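Local coordinates for protein Udp-n-acetylglucosamine pyrophosphorylase (Trypanosoma brucei, PDB 4BQH) that probably catalyses the formation of UDP-N-acetylglucosamine and diphosphate from UTP and N-acetylglucosamine 1-phosphate, the last step in making this nucleotide sugar, at residues A[116-120]-A[148-152]; A[140-145]-A[503-507]. All blocks are in the same frame, centred on the assembly; numbering follows the deposited sequence.

Interaction 1: residues A[116-120]-A[148-152]; sequences FLILA and FMMHC
Ile118 of strand 114-119 packs on both Phe148 and His151 of helix 147-166, and Ala120 meets Phe148, while across this contact Phe116 meets only His151. This is helix-on-sheet packing in the Rossmann-like core of a GT-A nucleotidyltransferase: the helix lies against the parallel strands and runs nearly antiparallel to this one, the axes of the two short segments approaching to 11.5 Å at an angle of 168°. Residues 116, 118 and 120 point toward the helix; Leu117 and Leu119 face the other side of the sheet, against helix 241-246.

Ile118 bridges the two helix side chains. From its CB, the CG1 branch leaves anti to the carbonyl carbon (chi1 -57°) and the chain then runs straight out. Ile118 CG1 comes within 4.1 Å of His151 CD2. The terminal Ile118 CD1 lies 4.0 Å from the same His151 CD2, and on the Phe148 side it reaches the ring edge, 4.2 Å from CD1 of Phe148. The isoleucine and histidine side chains run alongside one another in opposing senses, putting both CG1 and CD1 of Ile118 by His151 CD2.

Toward the start of segment 116-120, Phe116 CE1 sits in the plane of the imidazole, at the edge, 3.9 Å from His151 CD2; the two rings are inclined at 68° with centroids 5.6 Å apart, an oblique pair. No hydrogen bond crosses between the segments, and every touching residue is buried. Ile281 also packs on both Ile118 and His151, and Phe192 meets Phe148 edge-to-face. Toward the end of 116-120 the Phe148 ring reaches across to Ala120, the edge atom CZ of Phe148 stopping 3.9 Å from Ala120 CB.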
ATOM      1  N   PHE A 116       2.070  -9.743   0.178  1.00  8.37           N
ATOM      2  CA  PHE A 116       1.402  -8.454  -0.031  1.00  8.11           C
ATOM      3  C   PHE A 116       1.304  -7.778   1.329  1.00  8.37           C
ATOM      4  O   PHE A 116       0.738  -8.343   2.253  1.00  8.63           O
ATOM      5  CB  PHE A 116      -0.008  -8.589  -0.647  1.00  8.47           C
ATOM      6  CG  PHE A 116      -0.584  -7.264  -1.044  1.00  8.79           C
ATOM      7  CD1 PHE A 116      -1.129  -6.412  -0.085  1.00  9.09           C
ATOM      8  CD2 PHE A 116      -0.510  -6.835  -2.363  1.00  8.80           C
ATOM      9  CE1 PHE A 116      -1.607  -5.155  -0.448  1.00  9.70           C
ATOM     10  CE2 PHE A 116      -0.986  -5.576  -2.727  1.00  9.21           C
ATOM     11  CZ  PHE A 116      -1.511  -4.736  -1.768  1.00  9.37           C
ATOM     12  N   LEU A 117       1.845  -6.569   1.436  1.00  8.34           N
ATOM     13  CA  LEU A 117       1.871  -5.837   2.700  1.00  8.74           C
ATOM     14  C   LEU A 117       0.793  -4.753   2.608  1.00  8.89           C
ATOM     15  O   LEU A 117       0.887  -3.832   1.775  1.00  8.40           O
ATOM     16  CB  LEU A 117       3.263  -5.236   2.913  1.00  9.01           C
ATOM     17  CG  LEU A 117       3.619  -4.584   4.256  1.00  8.75           C
ATOM     18  CD1 LEU A 117       5.113  -4.272   4.295  1.00  9.85           C
ATOM     19  CD2 LEU A 117       2.782  -3.328   4.510  1.00  9.04           C
ATOM     20  N   ILE A 118      -0.257  -4.880   3.419  1.00  8.97           N
ATOM     21  CA  ILE A 118      -1.314  -3.850   3.424  1.00  9.73           C
ATOM     22  C   ILE A 118      -1.001  -2.798   4.489  1.00  9.61           C
ATOM     23  O   ILE A 118      -0.837  -3.134   5.679  1.00 10.07           O
ATOM     24  CB  ILE A 118      -2.693  -4.423   3.835  1.00 10.69           C
ATOM     25  CG1 ILE A 118      -3.134  -5.561   2.937  1.00 11.90           C
ATOM     26  CG2 ILE A 118      -3.722  -3.282   3.826  1.00 10.60           C
ATOM     27  CD1 ILE A 118      -4.481  -6.172   3.353  1.00 12.15           C
ATOM     28  N   LEU A 119      -0.918  -1.522   4.092  1.00 10.06           N
ATOM     29  CA  LEU A 119      -0.718  -0.435   5.069  1.00 10.47           C
ATOM     30  C   LEU A 119      -2.066  -0.170   5.731  1.00 11.26           C
ATOM     31  O   LEU A 119      -3.019   0.322   5.074  1.00 11.76           O
ATOM     32  CB  LEU A 119      -0.179   0.822   4.361  1.00 10.81           C
ATOM     33  CG  LEU A 119       1.084   0.634   3.507  1.00 11.38           C
ATOM     34  CD1 LEU A 119       1.287   1.839   2.600  1.00 11.47           C
ATOM     35  CD2 LEU A 119       2.310   0.429   4.385  1.00 11.80           C
ATOM     36  N   ALA A 120      -2.143  -0.519   7.014  1.00 11.05           N
ATOM     37  CA  ALA A 120      -3.413  -0.621   7.724  1.00 11.48           C
ATOM     38  C   ALA A 120      -3.444   0.123   9.051  1.00 11.74           C
ATOM     39  O   ALA A 120      -4.165  -0.272   9.979  1.00 11.56           O
ATOM     40  CB  ALA A 120      -3.774  -2.088   7.921  1.00 12.13           C
ATOM     41  N   PHE A 148     -10.968  -4.689   3.691  1.00 10.62           N
ATOM     42  CA  PHE A 148     -10.166  -5.894   4.009  1.00 11.03           C
ATOM     43  C   PHE A 148     -10.681  -7.117   3.250  1.00 11.68           C
ATOM     44  O   PHE A 148      -9.911  -7.839   2.648  1.00 11.49           O
ATOM     45  CB  PHE A 148     -10.134  -6.217   5.507  1.00 11.03           C
ATOM     46  CG  PHE A 148      -9.113  -5.438   6.303  1.00 11.57           C
ATOM     47  CD1 PHE A 148      -7.794  -5.319   5.862  1.00 11.70           C
ATOM     48  CD2 PHE A 148      -9.446  -4.905   7.554  1.00 11.51           C
ATOM     49  CE1 PHE A 148      -6.844  -4.632   6.628  1.00 12.00           C
ATOM     50  CE2 PHE A 148      -8.489  -4.219   8.332  1.00 11.54           C
ATOM     51  CZ  PHE A 148      -7.187  -4.075   7.864  1.00 11.17           C
ATOM     52  N   MET A 149     -11.993  -7.326   3.262  1.00 12.30           N
ATOM     53  CA  MET A 149     -12.559  -8.509   2.640  1.00 12.73           C
ATOM     54  C   MET A 149     -12.252  -8.565   1.157  1.00 12.46           C
ATOM     55  O   MET A 149     -11.860  -9.613   0.653  1.00 12.37           O
ATOM     56  CB  MET A 149     -14.074  -8.571   2.871  1.00 12.93           C
ATOM     57  CG  MET A 149     -14.723  -9.785   2.234  1.00 14.23           C
ATOM     58  SD  MET A 149     -16.340  -9.966   3.000  1.00 17.32           S
ATOM     59  CE  MET A 149     -16.884 -11.488   2.230  1.00 17.42           C
ATOM     60  N   MET A 150     -12.399  -7.436   0.460  1.00 12.99           N
ATOM     61  CA  MET A 150     -12.138  -7.406  -0.982  1.00 13.40           C
ATOM     62  C   MET A 150     -10.649  -7.641  -1.295  1.00 12.60           C
ATOM     63  O   MET A 150     -10.334  -8.322  -2.267  1.00 12.09           O
ATOM     64  CB  MET A 150     -12.684  -6.143  -1.645  1.00 15.54           C
ATOM     65  CG  MET A 150     -14.215  -6.180  -1.798  1.00 18.34           C
ATOM     66  SD  MET A 150     -14.941  -4.679  -2.500  1.00 22.73           S
ATOM     67  CE  MET A 150     -14.560  -3.520  -1.202  1.00 21.63           C
ATOM     68  N   HIS A 151      -9.756  -7.103  -0.470  1.00 12.76           N
ATOM     69  CA  HIS A 151      -8.321  -7.415  -0.613  1.00 12.63           C
ATOM     70  C   HIS A 151      -8.049  -8.888  -0.517  1.00 12.28           C
ATOM     71  O   HIS A 151      -7.325  -9.434  -1.355  1.00 12.26           O
ATOM     72  CB  HIS A 151      -7.446  -6.661   0.387  1.00 13.93           C
ATOM     73  CG  HIS A 151      -6.795  -5.417  -0.190  1.00 15.64           C
ATOM     74  ND1 HIS A 151      -7.515  -4.339  -0.572  1.00 16.66           N
ATOM     75  CD2 HIS A 151      -5.461  -5.098  -0.414  1.00 15.31           C
ATOM     76  CE1 HIS A 151      -6.672  -3.362  -1.044  1.00 16.19           C
ATOM     77  NE2 HIS A 151      -5.423  -3.825  -0.956  1.00 16.60           N
ATOM     78  N   CYS A 152      -8.633  -9.551   0.479  1.00 11.88           N
ATOM     79  CA  CYS A 152      -8.392 -10.980   0.688  1.00 12.39           C
ATOM     80  C   CYS A 152      -8.979 -11.836  -0.433  1.00 11.99           C
ATOM     81  O   CYS A 152      -8.396 -12.854  -0.820  1.00 11.80           O
ATOM     82  CB  CYS A 152      -8.925 -11.428   2.049  1.00 12.09           C
ATOM     83  SG  CYS A 152      -8.060 -10.657   3.442  1.00 14.48           S
TER

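Interaction 2: residues A[140-145]-A[503-507]; sequences GLQQRK and EISPL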
ATOM      1  N   GLY A 140     -23.223   1.724  -2.359  1.00 24.12           N
ATOM      2  CA  GLY A 140     -23.283   1.747  -3.795  1.00 23.34           C
ATOM      3  C   GLY A 140     -22.821   0.446  -4.415  1.00 21.65           C
ATOM      4  O   GLY A 140     -22.809   0.321  -5.633  1.00 23.61           O
ATOM      5  N   LEU A 141     -22.397  -0.497  -3.578  1.00 20.60           N
ATOM      6  CA  LEU A 141     -22.045  -1.820  -4.069  1.00 18.93           C
ATOM      7  C   LEU A 141     -23.043  -2.831  -3.544  1.00 19.54           C
ATOM      8  O   LEU A 141     -23.406  -2.809  -2.368  1.00 20.18           O
ATOM      9  CB  LEU A 141     -20.626  -2.216  -3.665  1.00 18.53           C
ATOM     10  CG  LEU A 141     -19.508  -1.314  -4.208  1.00 17.56           C
ATOM     11  CD1 LEU A 141     -18.188  -1.705  -3.560  1.00 16.97           C
ATOM     12  CD2 LEU A 141     -19.412  -1.417  -5.733  1.00 16.87           C
ATOM     13  N   GLN A 142     -23.466  -3.729  -4.429  1.00 18.21           N
ATOM     14  CA  GLN A 142     -24.314  -4.835  -4.042  1.00 19.01           C
ATOM     15  C   GLN A 142     -23.580  -5.843  -3.159  1.00 19.23           C
ATOM     16  O   GLN A 142     -24.204  -6.529  -2.360  1.00 18.58           O
ATOM     17  CB  GLN A 142     -24.895  -5.508  -5.288  1.00 19.80           C
ATOM     18  CG  GLN A 142     -25.846  -4.587  -6.068  1.00 21.33           C
ATOM     19  CD  GLN A 142     -26.686  -5.331  -7.078  1.00 22.76           C
ATOM     20  OE1 GLN A 142     -26.687  -4.991  -8.246  1.00 25.81           O
ATOM     21  NE2 GLN A 142     -27.376  -6.370  -6.639  1.00 25.04           N
ATOM     22  N   GLN A 143     -22.254  -5.941  -3.308  1.00 18.15           N
ATOM     23  CA  GLN A 143     -21.466  -6.742  -2.390  1.00 18.76           C
ATOM     24  C   GLN A 143     -21.468  -5.921  -1.136  1.00 20.56           C
ATOM     25  O   GLN A 143     -21.361  -4.709  -1.203  1.00 25.06           O
ATOM     26  CB  GLN A 143     -20.006  -6.865  -2.862  1.00 17.74           C
ATOM     27  CG  GLN A 143     -19.850  -7.515  -4.210  1.00 16.24           C
ATOM     28  CD  GLN A 143     -18.459  -7.330  -4.767  1.00 16.49           C
ATOM     29  OE1 GLN A 143     -17.572  -8.132  -4.494  1.00 16.41           O
ATOM     30  NE2 GLN A 143     -18.261  -6.273  -5.535  1.00 15.73           N
ATOM     31  N   ARG A 144     -21.574  -6.531   0.019  1.00 22.62           N
ATOM     32  CA  ARG A 144     -21.521  -5.665   1.193  1.00 22.99           C
ATOM     33  C   ARG A 144     -20.261  -6.063   1.914  1.00 21.18           C
ATOM     34  O   ARG A 144     -20.291  -6.731   2.937  1.00 25.18           O
ATOM     35  CB  ARG A 144     -22.806  -5.755   2.041  1.00 25.01           C
ATOM     36  CG  ARG A 144     -24.102  -5.447   1.286  1.00 27.14           C
ATOM     37  CD  ARG A 144     -24.141  -4.065   0.634  1.00 26.80           C
ATOM     38  N   LYS A 145     -19.129  -5.703   1.314  1.00 17.88           N
ATOM     39  CA  LYS A 145     -17.846  -6.215   1.763  1.00 15.83           C
ATOM     40  C   LYS A 145     -16.971  -5.066   2.222  1.00 14.89           C
ATOM     41  O   LYS A 145     -16.962  -4.009   1.590  1.00 14.86           O
ATOM     42  CB  LYS A 145     -17.148  -6.948   0.616  1.00 15.50           C
ATOM     43  CG  LYS A 145     -17.928  -8.156   0.102  1.00 14.62           C
ATOM     44  CD  LYS A 145     -17.232  -8.761  -1.082  1.00 14.45           C
ATOM     45  CE  LYS A 145     -18.069  -9.923  -1.634  1.00 14.74           C
ATOM     46  NZ  LYS A 145     -17.440 -10.399  -2.895  1.00 15.15           N
ATOM     47  N   GLU A 503     -21.010  -4.901 -11.821  1.00 13.44           N
ATOM     48  CA  GLU A 503     -20.258  -4.993 -10.585  1.00 13.14           C
ATOM     49  C   GLU A 503     -19.876  -6.465 -10.451  1.00 12.93           C
ATOM     50  O   GLU A 503     -20.751  -7.337 -10.439  1.00 12.39           O
ATOM     51  CB  GLU A 503     -21.109  -4.572  -9.391  1.00 14.19           C
ATOM     52  CG  GLU A 503     -20.409  -4.768  -8.058  1.00 15.68           C
ATOM     53  CD  GLU A 503     -21.279  -4.493  -6.843  1.00 17.00           C
ATOM     54  OE1 GLU A 503     -22.334  -3.819  -6.985  1.00 18.61           O
ATOM     55  OE2 GLU A 503     -20.895  -4.950  -5.747  1.00 16.54           O
ATOM     56  N   ILE A 504     -18.582  -6.739 -10.371  1.00 12.11           N
ATOM     57  CA  ILE A 504     -18.103  -8.138 -10.432  1.00 11.98           C
ATOM     58  C   ILE A 504     -17.280  -8.445  -9.190  1.00 12.58           C
ATOM     59  O   ILE A 504     -16.295  -7.752  -8.895  1.00 12.26           O
ATOM     60  CB  ILE A 504     -17.264  -8.382 -11.703  1.00 11.86           C
ATOM     61  CG1 ILE A 504     -18.090  -8.068 -12.964  1.00 11.58           C
ATOM     62  CG2 ILE A 504     -16.712  -9.829 -11.741  1.00 11.68           C
ATOM     63  CD1 ILE A 504     -17.295  -7.974 -14.247  1.00 11.25           C
ATOM     64  N   SER A 505     -17.667  -9.506  -8.473  1.00 11.87           N
ATOM     65  CA  SER A 505     -16.952  -9.990  -7.312  1.00 11.83           C
ATOM     66  C   SER A 505     -15.523 -10.356  -7.682  1.00 11.59           C
ATOM     67  O   SER A 505     -15.309 -10.905  -8.741  1.00 11.88           O
ATOM     68  CB  SER A 505     -17.631 -11.254  -6.765  1.00 12.07           C
ATOM     69  OG  SER A 505     -16.882 -11.748  -5.677  1.00 12.96           O
ATOM     70  N   PRO A 506     -14.553 -10.048  -6.796  1.00 12.11           N
ATOM     71  CA  PRO A 506     -13.185 -10.511  -7.098  1.00 12.22           C
ATOM     72  C   PRO A 506     -13.067 -12.024  -7.118  1.00 12.56           C
ATOM     73  O   PRO A 506     -12.155 -12.541  -7.751  1.00 12.70           O
ATOM     74  CB  PRO A 506     -12.329  -9.923  -5.968  1.00 12.85           C
ATOM     75  CG  PRO A 506     -13.165  -8.901  -5.296  1.00 13.13           C
ATOM     76  CD  PRO A 506     -14.617  -9.205  -5.591  1.00 12.08           C
ATOM     77  N   LEU A 507     -13.968 -12.732  -6.436  1.00 12.34           N
ATOM     78  CA  LEU A 507     -13.966 -14.210  -6.493  1.00 13.20           C
ATOM     79  C   LEU A 507     -14.351 -14.733  -7.876  1.00 13.22           C
ATOM     80  O   LEU A 507     -14.021 -15.881  -8.244  1.00 13.56           O
ATOM     81  CB  LEU A 507     -14.862 -14.797  -5.383  1.00 12.90           C
ATOM     82  CG  LEU A 507     -14.370 -14.540  -3.956  1.00 13.21           C
ATOM     83  CD1 LEU A 507     -15.316 -15.111  -2.909  1.00 14.82           C
ATOM     84  CD2 LEU A 507     -12.944 -15.035  -3.709  1.00 13.29           C
TER
HETATM   85  O   HOH W   1     -23.479  -1.381  -7.827  1.00 26.29           O
HETATM   86  O   HOH W   2     -15.576  -5.852  -6.832  1.00 13.54           O
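Glu503 CG stands anti to the backbone N (chi1 175°) and the chain stays extended (chi2 -174°), carrying the carboxylate across to the loop 140-145. Gln143, with CG anti to its carbonyl carbon and an extended chain beyond, brings its amide to meet it. Gln142 N gives a nearly straight bond to the syn lone pair of Glu503 OE1 at 2.8 Å. Glu503 OE2 takes two: Gln143 N at 3.0 Å, on the syn side but 22° out of the carboxylate plane, and Gln143 NE2 at 3.0 Å, on the anti lone pair. Three N-H groups thus fix the rotation of the carboxylate, and a water joins OE1 to Gly140 O.

The other end of the amide is held too: Lys145 NZ donates to Gln143 OE1 at 2.8 Å, in the carbonyl plane, while its charge is paired with Glu153 and Glu541. Ser505 OG accepts from Leu507 N in an ST turn and bonds to Glu541. The loop that precedes helix 147-166 is thereby tied to strand 501-504, with strand 533-536 alongside, helix 448-471 packing on Leu141 and Glu503, and helix 147-166 against Pro506.

Interaction 1 joins the central sheet of the catalytic fold to a helix, its centre about 8 Å from that of the chain. Interaction 2 is also largely buried but further out, its centre about 21 Å from the chain's, with Gly140 and Gln142 at an exposed margin. The first is apolar and aromatic, without a hydrogen bond across it; the second rests on a carboxylate gripped by backbone and amide N-H groups, aided by water. Helix 147-166 connects them: its first turns pack on strand 114-119, and the loop leading into it meets 503-507. Met150 CE lies 3.7 Å from Lys145 O, so the helix that packs on the central sheet also touches loop 140-145, and on the other segment Pro506.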